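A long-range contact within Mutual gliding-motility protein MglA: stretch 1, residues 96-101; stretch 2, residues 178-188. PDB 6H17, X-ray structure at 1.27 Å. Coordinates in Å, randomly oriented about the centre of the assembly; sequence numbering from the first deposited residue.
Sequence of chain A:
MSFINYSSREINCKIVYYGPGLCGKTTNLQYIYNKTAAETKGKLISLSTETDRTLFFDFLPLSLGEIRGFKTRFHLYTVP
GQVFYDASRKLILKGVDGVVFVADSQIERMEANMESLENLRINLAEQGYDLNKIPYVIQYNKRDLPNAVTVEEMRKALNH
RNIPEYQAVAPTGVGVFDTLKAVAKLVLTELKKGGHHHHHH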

# COMPACT_ATOMS: atom_id res chain seq x y z
N VAL A 96 -6.63 8.53 -2.20
CA VAL A 96 -6.35 7.10 -2.20
C VAL A 96 -7.62 6.30 -2.45
O VAL A 96 -8.70 6.64 -1.94
N ASP A 97 -7.49 5.23 -3.22
CA ASP A 97 -8.57 4.28 -3.47
C ASP A 97 -8.42 2.97 -2.72
O ASP A 97 -9.42 2.31 -2.44
N GLY A 98 -7.20 2.56 -2.42
CA GLY A 98 -6.99 1.37 -1.60
C GLY A 98 -5.68 1.49 -0.87
O GLY A 98 -4.76 2.16 -1.34
N VAL A 99 -5.59 0.81 0.27
CA VAL A 99 -4.40 0.86 1.11
C VAL A 99 -3.90 -0.54 1.41
O VAL A 99 -4.67 -1.47 1.66
N VAL A 100 -2.58 -0.69 1.39
CA VAL A 100 -1.89 -1.87 1.91
C VAL A 100 -1.12 -1.39 3.12
O VAL A 100 -0.25 -0.51 2.99
N PHE A 101 -1.40 -1.96 4.29
CA PHE A 101 -0.59 -1.69 5.47
C PHE A 101 0.47 -2.77 5.57
O PHE A 101 0.14 -3.95 5.72
N ASP A 178 0.29 -11.55 -4.21
CA ASP A 178 -1.01 -11.85 -3.61
C ASP A 178 -1.59 -10.64 -2.90
O ASP A 178 -2.79 -10.36 -2.98
N THR A 179 -0.74 -9.90 -2.18
CA THR A 179 -1.19 -8.70 -1.48
C THR A 179 -1.72 -7.68 -2.48
O THR A 179 -2.81 -7.12 -2.30
N LEU A 180 -0.94 -7.40 -3.52
CA LEU A 180 -1.32 -6.42 -4.53
C LEU A 180 -2.62 -6.82 -5.22
O LEU A 180 -3.52 -5.99 -5.41
N LYS A 181 -2.70 -8.06 -5.67
CA LYS A 181 -3.88 -8.49 -6.41
C LYS A 181 -5.12 -8.41 -5.54
O LYS A 181 -6.21 -8.10 -6.03
N ALA A 182 -4.98 -8.68 -4.24
CA ALA A 182 -6.14 -8.62 -3.35
C ALA A 182 -6.67 -7.19 -3.25
O ALA A 182 -7.88 -6.95 -3.37
N VAL A 183 -5.80 -6.22 -3.02
CA VAL A 183 -6.29 -4.85 -2.88
C VAL A 183 -6.80 -4.31 -4.22
O VAL A 183 -7.80 -3.59 -4.26
N ALA A 184 -6.14 -4.68 -5.32
CA ALA A 184 -6.58 -4.20 -6.63
C ALA A 184 -7.96 -4.72 -6.97
O ALA A 184 -8.80 -3.98 -7.51
N LYS A 185 -8.25 -5.98 -6.63
CA LYS A 185 -9.58 -6.53 -6.87
C LYS A 185 -10.63 -5.81 -6.04
O LYS A 185 -11.73 -5.52 -6.54
N LEU A 186 -10.33 -5.49 -4.77
CA LEU A 186 -11.28 -4.74 -3.96
C LEU A 186 -11.56 -3.37 -4.55
O LEU A 186 -12.71 -2.91 -4.55
N VAL A 187 -10.52 -2.69 -5.06
CA VAL A 187 -10.71 -1.38 -5.68
C VAL A 187 -11.57 -1.50 -6.93
O VAL A 187 -12.48 -0.69 -7.15
N LEU A 188 -11.30 -2.50 -7.77
CA LEU A 188 -12.10 -2.67 -8.98
C LEU A 188 -13.56 -2.95 -8.66
O LEU A 188 -14.46 -2.46 -9.34

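The packing of a helix against a neighbouring strand often relies on apolar, frequently β-branched, residues spaced along one helical face, and the pairing of residues 178-188 with strand 98-101 in MglA is a compact example. The two elements run nearly antiparallel, at 156° between their N-to-C directions, and their axes approach to 8.4 Å, close enough for short side chains to fill the gap.

Apolar contacts between side chains form one group. Thr-179, Val-183 and Val-187 recur every four residues, so one face of the helix repeatedly presents a side chain toward the strand. From the strand, Val-100 (chi1 t) points toward the helix and meets Thr-179 and Val-183. Its CG1 lies 3.5 Å from CG2 of Thr-179, whose m rotamer turns the methyl to the strand, while its CG2 meets CG1 of Val-183, a p rotamer, at 3.8 Å. Val-99 and Phe-101, in keeping with strand alternation, point away.

A second set of contacts joins helix methyls to the backbone of the strand and of Asp-97, the residue just before it. Val-183 CG2 sits 3.8 Å from the carbonyl O of Val-99, so even a residue whose side chain faces away contributes through its main chain. Val-187 (t) places CG2 3.9 Å from CA of Gly-98 and 3.6 Å from O of Asp-97. Glycine matters here: an ideal CB on Gly-98 would lie 2.8 Å from Val-187 CG2, a clash, and 3.0 Å from Val-183 CG2. The absent side chain thus lets the helix come close, with CA of Gly-98 and CA of Val-187 6.2 Å apart.

Polar groups play no bonding role across the interface, which has no hydrogen bonds. Asp-97 (m) starts toward the helix, its CB 4.1 Å from Val-187 CG1, but its end leads away; its carboxylate, like Thr-179 OG1, is hydrogen-bonded elsewhere in the structure.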

# COMPACT_ATOMS: atom_id res chain seq x y z
CB VAL A 96 -5.67 6.70 -0.87
CG1 VAL A 96 -6.60 6.97 0.32
CG2 VAL A 96 -5.25 5.23 -0.91
CB ASP A 97 -8.69 3.99 -4.97
CG ASP A 97 -8.99 5.23 -5.75
OD1 ASP A 97 -10.02 5.89 -5.44
OD2 ASP A 97 -8.20 5.61 -6.62
CB VAL A 99 -4.69 1.60 2.43
CG1 VAL A 99 -3.51 1.50 3.39
CG2 VAL A 99 -5.01 3.06 2.17
CB VAL A 100 -0.93 -2.48 0.88
CG1 VAL A 100 -0.16 -3.62 1.52
CG2 VAL A 100 -1.67 -2.95 -0.36
CB PHE A 101 -1.42 -1.64 6.74
CG PHE A 101 -0.60 -1.24 7.94
CD1 PHE A 101 0.02 -2.18 8.75
CD2 PHE A 101 -0.42 0.10 8.22
CE1 PHE A 101 0.78 -1.79 9.84
CE2 PHE A 101 0.34 0.50 9.30
CZ PHE A 101 0.92 -0.43 10.12
CB ASP A 178 -0.92 -13.02 -2.63
CG ASP A 178 -0.84 -14.36 -3.31
OD1 ASP A 178 -0.99 -14.45 -4.56
OD2 ASP A 178 -0.63 -15.35 -2.57
CB THR A 179 -0.03 -8.10 -0.70
OG1 THR A 179 0.44 -8.99 0.32
CG2 THR A 179 -0.39 -6.79 -0.01
CB LEU A 180 -0.20 -6.28 -5.54
CG LEU A 180 -0.51 -5.39 -6.77
CD1 LEU A 180 -0.73 -3.94 -6.33
CD2 LEU A 180 0.62 -5.47 -7.80
CB LYS A 181 -3.67 -9.89 -6.97
CG LYS A 181 -2.68 -9.92 -8.11
CD LYS A 181 -2.18 -11.32 -8.43
CE LYS A 181 -1.40 -11.34 -9.75
NZ LYS A 181 -1.27 -9.99 -10.39
CB ALA A 182 -5.79 -9.17 -1.96
CB VAL A 183 -5.25 -3.93 -2.22
CG1 VAL A 183 -4.13 -3.59 -3.17
CG2 VAL A 183 -5.95 -2.66 -1.70
CB ALA A 184 -5.58 -4.59 -7.72
CB LYS A 185 -9.57 -8.03 -6.58
CG LYS A 185 -10.90 -8.73 -6.82
CD LYS A 185 -10.75 -10.24 -6.68
CE LYS A 185 -12.06 -10.93 -7.02
NZ LYS A 185 -12.04 -12.38 -6.66
CB LEU A 186 -10.74 -4.60 -2.53
CG LEU A 186 -10.68 -5.89 -1.73
CD1 LEU A 186 -9.98 -5.63 -0.39
CD2 LEU A 186 -12.04 -6.49 -1.51
CB VAL A 187 -9.33 -0.75 -5.98
CG1 VAL A 187 -9.49 0.45 -6.90
CG2 VAL A 187 -8.64 -0.36 -4.68
CB LEU A 188 -11.51 -3.79 -9.84
CG LEU A 188 -10.23 -3.45 -10.59
CD1 LEU A 188 -9.62 -4.74 -11.12
CD2 LEU A 188 -10.47 -2.49 -11.74